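Local coordinates for transcriptional regulator (Vibrio virus VP882, PDB 7DWM), which regulates transcription as the vibriophage VqmA protein, binding the small molecule 3,5-dimethylpyrazin-2-ol (DPO) and probably DNA through a LuxR-type domain, at the interface of chains A and B. Sequence-based numbering; all coordinates share one arbitrary frame. Chains: chain A/B, Transcriptional regulator.

Contact 1: the interface of chains A and B. Residues chain A 138, 142; chain B 228-229.
A:Leu142 and B:Phe229 form the centre of a small apolar patch between two copies of the same protein, which ties the stretch following helix 127-139 of chain A to the 3-10 turn 226-229 of chain B. The deposited assembly alone does not prove the biological dimer. A:Leu142 buries 63 Å² against chain B, and B:Phe229 in turn buries 44 Å² against chain A. Contact is made at the rim of the aromatic ring: A:Leu142 CG lies in the ring plane, 3.7 Å from B:Phe229 CE1. One methyl, A:Leu142 CD1, comes nearer, 3.5 Å from B:Phe229 CE1. The other, A:Leu142 CD2, stands to one side of the ring plane and leans toward the backbone of the preceding residue, 4.1 Å from B:Leu228 O. Chi1 of -56° sets the ring CG of B:Phe229 anti to the carbonyl carbon, and chi2 of -44° turns the CD1-CE1 side toward the leucine. A:Val138 CG1 stands over the ring face on the side away from A:Leu142 CD2, 4.5 Å from B:Phe229 CE1. The ring thus meets A:Leu142 at its rim, while A:Val138 covers one face at a looser distance. By joining these two segments, the patch probably steadies the pairing of the two chains.

Contact 2: the interface of chains A and B. Residues chain A 209, 212-213; chain B 173-174, 221.
B:Tyr221 is received by A:Arg209, A:Ile212 and A:Asp213 on helix 208-217, which belongs to the LuxR-type helix-turn-helix region. The tyrosine, in the 3-10 turn 220-222, buries 85 Å², and its ring and hydroxyl engage different partners. A:Arg209, which buries 44 Å², crosses it at about a right angle. Its CG lies over one face, 3.7 Å from the ring centroid, in a CH-pi contact offset toward the rim. CG stands anti to the arginine's backbone N (chi1 171°), and from there the chain runs extended past the phenol, so that NE makes a weak hydrogen bond with B:Tyr221 OH. The guanidinium continues toward the carbonyl of B:Leu173, but its N-H is not directed at that oxygen. The phenol OH donates to A:Asp213 OD2 at 2.6 Å, on the syn side of the carboxylate, with a weaker link to OD1. Carboxylate and ring planes are 63° apart. A:Ile212 approaches the ring edge, its CG2 3.6 Å from B:Tyr221 CD1. On the face opposite A:Arg209, the guanidinium of B:Arg174 covers the ring, NH2 lying over its centre. That same NH2 donates to B:Tyr221 O at 2.8 Å, in the carbonyl plane, bracing the tyrosine from within its own chain.

Contact 3: the interface of chains A and B. Residues chain A 22-23; chain B 85, 111.
The amide of A:Asn23 and the guanidinium of B:Arg85 meet between two PAS-fold regions, burying 68 and 47 Å² respectively. The amide nitrogen ND2 stands above the guanidinium face, displaced toward its terminal nitrogens, with 3.0 Å to B:Arg85 NH1 and 3.2 Å to NH2. The two flat groups are tilted by 34°, so this is an oblique overlay and not a parallel stack. As modelled, two N-H-bearing groups face each other, and no hydrogen bond can be assigned to the pair. Reversing the amide would place its oxygen near the positive group instead, a choice hard to settle at 2.65 Å resolution; even then the oxygen would lie above the guanidinium, away from the plane of its N-H bonds. The asparagine CB also packs against the arginine, 3.3 Å from B:Arg85 NH1. Bends at chi2 (80°) and chi3 (102°) fold the arginine chain over and carry its head toward chain A. Farther out, B:Ile111 at the end of strand 99-111 flanks the amide, its CG2 4.2 Å from A:Asn23 ND2. A:Gly22 O lies 3.8 Å from B:Arg85 NH1. This glycine immediately follows helix 7-21 and precedes the asparagine in the loop, while B:Arg85 occupies the loop before strand 88-96.

Contact 4: the interface of chains A and B. Residues chain A 24-25; chain B 85, 87, 108.
A:Gln24 meets B:Thr108, and A:Pro25 meets B:Lys87, in a small, mixed polar and apolar patch between PAS-fold regions that joins a loop of chain A to the surface of chain B, and may support the pairing of the two copies. The glutamine and threonine side chains cross at about a right angle, and the amide oxygen does the touching. A:Gln24 OE1 accepts a weak hydrogen bond from the threonine hydroxyl, 3.4 Å from B:Thr108 OG1, and also lies against the methyl CG2. A bend at chi2 (-120°) turns the glutamine amide toward this residue. In B:Thr108, chi1 of 63° sets OG1 between the backbone N and the carbonyl carbon, leaving both branches turned toward the amide oxygen. A:Pro25 touches with its ring carbon CG, 3.6 Å from B:Lys87 N. The lysine therefore joins through its backbone N. The carbonyl of B:Arg85 borders the same proline more distantly, with 4.4 Å from its O to A:Pro25 CG. In the fold, A:Gln24 and A:Pro25 occupy the loop between helix 7-21 and strand 28-32, facing B:Thr108 on strand 99-111 and the loop that leads into strand 88-96.

Contact 1: the interface of chains A and B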
ATOM      1  N   VAL A 138       1.263  -2.909  12.728  1.00103.24           N
ATOM      2  CA  VAL A 138       1.024  -4.236  12.164  1.00 98.39           C
ATOM      3  C   VAL A 138       1.692  -5.338  12.983  1.00103.13           C
ATOM      4  O   VAL A 138       1.145  -6.442  13.108  1.00100.00           O
ATOM      5  CB  VAL A 138       1.473  -4.266  10.688  1.00104.90           C
ATOM      6  CG1 VAL A 138       1.476  -5.686  10.151  1.00 96.63           C
ATOM      7  CG2 VAL A 138       0.561  -3.400   9.837  1.00 83.17           C
ATOM      8  N   LEU A 142      -0.030  -8.626  15.795  1.00126.49           N
ATOM      9  CA  LEU A 142       0.226 -10.034  16.082  1.00122.81           C
ATOM     10  C   LEU A 142       0.197 -10.292  17.586  1.00123.57           C
ATOM     11  O   LEU A 142       1.227 -10.228  18.258  1.00107.36           O
ATOM     12  CB  LEU A 142       1.581 -10.464  15.516  1.00114.24           C
ATOM     13  CG  LEU A 142       1.718 -10.631  14.003  1.00 92.13           C
ATOM     14  CD1 LEU A 142       3.058 -10.082  13.537  1.00 85.76           C
ATOM     15  CD2 LEU A 142       1.566 -12.090  13.601  1.00102.75           C
TER
ATOM     16  N   LEU B 228      -1.961 -14.711   9.027  1.00 63.14           N
ATOM     17  CA  LEU B 228      -1.617 -14.476  10.422  1.00 68.13           C
ATOM     18  C   LEU B 228      -2.018 -13.079  10.869  1.00 69.43           C
ATOM     19  O   LEU B 228      -2.159 -12.844  12.074  1.00 57.99           O
ATOM     20  CB  LEU B 228      -0.113 -14.663  10.632  1.00 67.32           C
ATOM     21  CG  LEU B 228       0.415 -16.069  10.906  1.00 75.68           C
ATOM     22  CD1 LEU B 228       1.930 -16.037  11.028  1.00 69.87           C
ATOM     23  CD2 LEU B 228      -0.215 -16.646  12.162  1.00 49.46           C
ATOM     24  N   PHE B 229      -2.183 -12.149   9.933  1.00 76.60           N
ATOM     25  CA  PHE B 229      -2.601 -10.789  10.251  1.00 65.05           C
ATOM     26  C   PHE B 229      -4.115 -10.630  10.280  1.00 72.33           C
ATOM     27  O   PHE B 229      -4.607  -9.529  10.545  1.00 69.06           O
ATOM     28  CB  PHE B 229      -1.959  -9.816   9.264  1.00 67.23           C
ATOM     29  CG  PHE B 229      -0.463  -9.920   9.226  1.00 82.74           C
ATOM     30  CD1 PHE B 229       0.263 -10.027  10.402  1.00 86.74           C
ATOM     31  CD2 PHE B 229       0.218  -9.948   8.022  1.00 86.98           C
ATOM     32  CE1 PHE B 229       1.638 -10.138  10.379  1.00 89.00           C
ATOM     33  CE2 PHE B 229       1.597 -10.059   7.993  1.00 86.72           C
ATOM     34  CZ  PHE B 229       2.308 -10.153   9.174  1.00 72.35           C
TER

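Contact 2: the interface of chains A and B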
ATOM      1  N   ARG A 209      17.687 -21.949  10.352  1.00 68.75           N
ATOM      2  CA  ARG A 209      16.302 -21.794  10.784  1.00 60.09           C
ATOM      3  C   ARG A 209      16.212 -20.869  11.992  1.00 58.50           C
ATOM      4  O   ARG A 209      15.313 -20.018  12.072  1.00 63.97           O
ATOM      5  CB  ARG A 209      15.713 -23.171  11.102  1.00 63.93           C
ATOM      6  CG  ARG A 209      14.357 -23.145  11.772  1.00 74.66           C
ATOM      7  CD  ARG A 209      14.118 -24.407  12.581  1.00 71.54           C
ATOM      8  NE  ARG A 209      12.695 -24.681  12.748  1.00 88.98           N
ATOM      9  CZ  ARG A 209      12.138 -25.871  12.547  1.00 81.08           C
ATOM     10  NH1 ARG A 209      10.833 -26.033  12.720  1.00 87.41           N
ATOM     11  NH2 ARG A 209      12.887 -26.902  12.180  1.00 93.23           N
ATOM     12  N   ILE A 212      16.563 -17.375  10.575  1.00 63.80           N
ATOM     13  CA  ILE A 212      15.298 -16.866  10.052  1.00 58.24           C
ATOM     14  C   ILE A 212      14.403 -16.399  11.192  1.00 72.57           C
ATOM     15  O   ILE A 212      13.820 -15.309  11.143  1.00 80.61           O
ATOM     16  CB  ILE A 212      14.601 -17.932   9.188  1.00 66.78           C
ATOM     17  CG1 ILE A 212      15.369 -18.139   7.879  1.00 57.65           C
ATOM     18  CG2 ILE A 212      13.154 -17.536   8.911  1.00 43.44           C
ATOM     19  CD1 ILE A 212      15.134 -17.049   6.857  1.00 60.15           C
ATOM     20  N   ASP A 213      14.294 -17.212  12.247  1.00 66.86           N
ATOM     21  CA  ASP A 213      13.421 -16.852  13.362  1.00 63.58           C
ATOM     22  C   ASP A 213      13.901 -15.576  14.050  1.00 73.72           C
ATOM     23  O   ASP A 213      13.112 -14.654  14.303  1.00 77.89           O
ATOM     24  CB  ASP A 213      13.347 -18.009  14.358  1.00 70.96           C
ATOM     25  CG  ASP A 213      12.450 -19.132  13.879  1.00 67.31           C
ATOM     26  OD1 ASP A 213      11.484 -18.852  13.135  1.00 57.50           O
ATOM     27  OD2 ASP A 213      12.714 -20.296  14.245  1.00 61.76           O
TER
ATOM     28  N   LEU B 173       5.899 -26.670   9.306  1.00 50.43           N
ATOM     29  CA  LEU B 173       7.338 -26.466   9.410  1.00 66.92           C
ATOM     30  C   LEU B 173       7.788 -26.109  10.822  1.00 49.97           C
ATOM     31  O   LEU B 173       8.997 -26.073  11.073  1.00 71.46           O
ATOM     32  CB  LEU B 173       7.784 -25.381   8.426  1.00 57.63           C
ATOM     33  CG  LEU B 173       7.417 -25.637   6.964  1.00 39.66           C
ATOM     34  CD1 LEU B 173       7.775 -24.445   6.088  1.00 39.10           C
ATOM     35  CD2 LEU B 173       8.088 -26.909   6.455  1.00 51.63           C
ATOM     36  N   ARG B 174       6.859 -25.853  11.745  1.00 67.47           N
ATOM     37  CA  ARG B 174       7.196 -25.445  13.103  1.00 76.05           C
ATOM     38  C   ARG B 174       6.770 -26.488  14.133  1.00 74.69           C
ATOM     39  O   ARG B 174       6.524 -26.156  15.295  1.00 68.17           O
ATOM     40  CB  ARG B 174       6.573 -24.087  13.427  1.00 57.49           C
ATOM     41  CG  ARG B 174       7.492 -22.911  13.147  1.00 50.07           C
ATOM     42  CD  ARG B 174       6.761 -21.774  12.451  1.00 52.42           C
ATOM     43  NE  ARG B 174       7.689 -20.834  11.826  1.00 58.86           N
ATOM     44  CZ  ARG B 174       7.893 -20.747  10.515  1.00 63.48           C
ATOM     45  NH1 ARG B 174       7.225 -21.538   9.685  1.00 62.49           N
ATOM     46  NH2 ARG B 174       8.756 -19.863  10.031  1.00 44.45           N
ATOM     47  N   TYR B 221      10.411 -21.923   4.859  1.00 43.72           N
ATOM     48  CA  TYR B 221      10.440 -21.561   6.270  1.00 40.73           C
ATOM     49  C   TYR B 221      10.368 -20.056   6.484  1.00 50.38           C
ATOM     50  O   TYR B 221       9.951 -19.616   7.560  1.00 47.71           O
ATOM     51  CB  TYR B 221      11.693 -22.103   6.955  1.00 24.95           C
ATOM     52  CG  TYR B 221      11.603 -22.008   8.459  1.00 52.31           C
ATOM     53  CD1 TYR B 221      12.279 -21.015   9.155  1.00 59.10           C
ATOM     54  CD2 TYR B 221      10.813 -22.892   9.179  1.00 44.96           C
ATOM     55  CE1 TYR B 221      12.183 -20.916  10.529  1.00 63.61           C
ATOM     56  CE2 TYR B 221      10.713 -22.803  10.551  1.00 64.59           C
ATOM     57  CZ  TYR B 221      11.397 -21.815  11.220  1.00 58.56           C
ATOM     58  OH  TYR B 221      11.299 -21.726  12.585  1.00 59.08           O
TER

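Contact 3: the interface of chains A and B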
ATOM      1  N   GLY A  22      -6.401  21.991  -2.181  1.00 89.65           N
ATOM      2  CA  GLY A  22      -5.845  22.970  -1.263  1.00 76.01           C
ATOM      3  C   GLY A  22      -6.079  22.717   0.213  1.00 90.78           C
ATOM      4  O   GLY A  22      -5.593  23.501   1.035  1.00 88.30           O
ATOM      5  N   ASN A  23      -6.799  21.661   0.583  1.00 97.75           N
ATOM      6  CA  ASN A  23      -7.087  21.365   1.985  1.00106.71           C
ATOM      7  C   ASN A  23      -6.769  19.908   2.305  1.00113.37           C
ATOM      8  O   ASN A  23      -7.529  19.207   2.976  1.00129.13           O
ATOM      9  CB  ASN A  23      -8.541  21.695   2.324  1.00122.76           C
ATOM     10  CG  ASN A  23      -8.948  23.076   1.856  1.00 95.49           C
ATOM     11  OD1 ASN A  23      -9.095  23.317   0.662  1.00 82.71           O
ATOM     12  ND2 ASN A  23      -9.151  23.988   2.799  1.00 85.01           N
TER
ATOM     13  N   ARG B  85      -7.498  20.073  10.710  1.00123.95           N
ATOM     14  CA  ARG B  85      -7.287  20.133   9.273  1.00123.86           C
ATOM     15  C   ARG B  85      -6.435  18.981   8.750  1.00120.66           C
ATOM     16  O   ARG B  85      -6.597  18.588   7.593  1.00101.45           O
ATOM     17  CB  ARG B  85      -6.672  21.477   8.863  1.00122.75           C
ATOM     18  CG  ARG B  85      -6.650  21.687   7.365  1.00132.71           C
ATOM     19  CD  ARG B  85      -8.005  22.144   6.861  1.00138.47           C
ATOM     20  NE  ARG B  85      -8.092  23.576   6.581  1.00139.21           N
ATOM     21  CZ  ARG B  85      -7.559  24.152   5.509  1.00134.06           C
ATOM     22  NH1 ARG B  85      -6.887  23.417   4.634  1.00127.42           N
ATOM     23  NH2 ARG B  85      -7.697  25.456   5.303  1.00121.95           N
ATOM     24  N   ILE B 111     -14.077  20.017   3.670  1.00110.34           N
ATOM     25  CA  ILE B 111     -14.211  21.464   3.561  1.00111.07           C
ATOM     26  C   ILE B 111     -14.619  21.780   2.133  1.00105.92           C
ATOM     27  O   ILE B 111     -14.161  21.135   1.183  1.00107.28           O
ATOM     28  CB  ILE B 111     -12.915  22.207   3.957  1.00102.64           C
ATOM     29  CG1 ILE B 111     -12.431  21.732   5.331  1.00 91.90           C
ATOM     30  CG2 ILE B 111     -13.138  23.715   3.970  1.00106.97           C
ATOM     31  CD1 ILE B 111     -12.905  22.575   6.488  1.00118.41           C
TER

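Contact 4: the interface of chains A and B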
ATOM      1  N   GLN A  24      -5.617  19.439   1.824  1.00118.27           N
ATOM      2  CA  GLN A  24      -5.043  18.155   2.202  1.00106.81           C
ATOM      3  C   GLN A  24      -3.556  18.338   2.471  1.00112.24           C
ATOM      4  O   GLN A  24      -2.871  19.040   1.711  1.00116.89           O
ATOM      5  CB  GLN A  24      -5.242  17.074   1.128  1.00102.21           C
ATOM      6  CG  GLN A  24      -6.631  17.038   0.513  1.00 94.35           C
ATOM      7  CD  GLN A  24      -7.308  15.706   0.730  1.00108.35           C
ATOM      8  OE1 GLN A  24      -6.953  14.964   1.644  1.00117.94           O
ATOM      9  NE2 GLN A  24      -8.280  15.391  -0.108  1.00 95.58           N
ATOM     10  N   PRO A  25      -3.027  17.724   3.533  1.00113.45           N
ATOM     11  CA  PRO A  25      -1.584  17.840   3.799  1.00105.61           C
ATOM     12  C   PRO A  25      -0.722  17.130   2.770  1.00 82.53           C
ATOM     13  O   PRO A  25       0.493  17.360   2.743  1.00 92.73           O
ATOM     14  CB  PRO A  25      -1.427  17.199   5.188  1.00108.37           C
ATOM     15  CG  PRO A  25      -2.806  17.183   5.773  1.00105.05           C
ATOM     16  CD  PRO A  25      -3.725  17.003   4.607  1.00 98.19           C
TER
ATOM     17  N   ARG B  85      -7.498  20.073  10.710  1.00123.95           N
ATOM     18  CA  ARG B  85      -7.287  20.133   9.273  1.00123.86           C
ATOM     19  C   ARG B  85      -6.435  18.981   8.750  1.00120.66           C
ATOM     20  O   ARG B  85      -6.597  18.588   7.593  1.00101.45           O
ATOM     21  CB  ARG B  85      -6.672  21.477   8.863  1.00122.75           C
ATOM     22  CG  ARG B  85      -6.650  21.687   7.365  1.00132.71           C
ATOM     23  CD  ARG B  85      -8.005  22.144   6.861  1.00138.47           C
ATOM     24  NE  ARG B  85      -8.092  23.576   6.581  1.00139.21           N
ATOM     25  CZ  ARG B  85      -7.559  24.152   5.509  1.00134.06           C
ATOM     26  NH1 ARG B  85      -6.887  23.417   4.634  1.00127.42           N
ATOM     27  NH2 ARG B  85      -7.697  25.456   5.303  1.00121.95           N
ATOM     28  N   LYS B  87      -4.596  15.195   8.142  1.00135.77           N
ATOM     29  CA  LYS B  87      -5.140  13.872   7.847  1.00120.61           C
ATOM     30  C   LYS B  87      -5.004  12.994   9.075  1.00116.06           C
ATOM     31  O   LYS B  87      -4.239  13.288   9.997  1.00109.87           O
ATOM     32  CB  LYS B  87      -4.381  13.159   6.714  1.00122.67           C
ATOM     33  CG  LYS B  87      -3.088  12.409   7.194  1.00116.20           C
ATOM     34  CD  LYS B  87      -2.530  11.393   6.186  1.00115.23           C
ATOM     35  CE  LYS B  87      -1.444  12.090   5.291  1.00108.94           C
ATOM     36  NZ  LYS B  87      -0.481  10.989   4.912  1.00109.65           N
ATOM     37  N   THR B 108      -9.795  12.827   6.036  1.00 86.39           N
ATOM     38  CA  THR B 108      -9.563  14.263   6.051  1.00108.82           C
ATOM     39  C   THR B 108     -10.899  14.992   6.187  1.00107.19           C
ATOM     40  O   THR B 108     -11.932  14.482   5.750  1.00 92.30           O
ATOM     41  CB  THR B 108      -8.830  14.736   4.788  1.00 99.95           C
ATOM     42  OG1 THR B 108      -9.639  14.486   3.632  1.00108.67           O
ATOM     43  CG2 THR B 108      -7.495  14.010   4.651  1.00101.51           C
TER

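Contacts 3 and 4 adjoin, the centres of their C-alpha atoms about 6 Å apart, and share B:Arg85: its guanidinium serves contact 3, while its backbone carbonyl borders contact 4. Both also use strand 99-111 of chain B and successive residues of one chain A loop. Contact 1 lies about 28 Å from contact 4 and 17 Å from contact 2, again between centres of C-alpha atoms, whereas contacts 2 and 3 are about 48 Å apart. Pairing thus extends from the PAS regions to the LuxR-type regions. The overall interface departs from exact two-fold symmetry, in keeping with an asymmetric pair of chains.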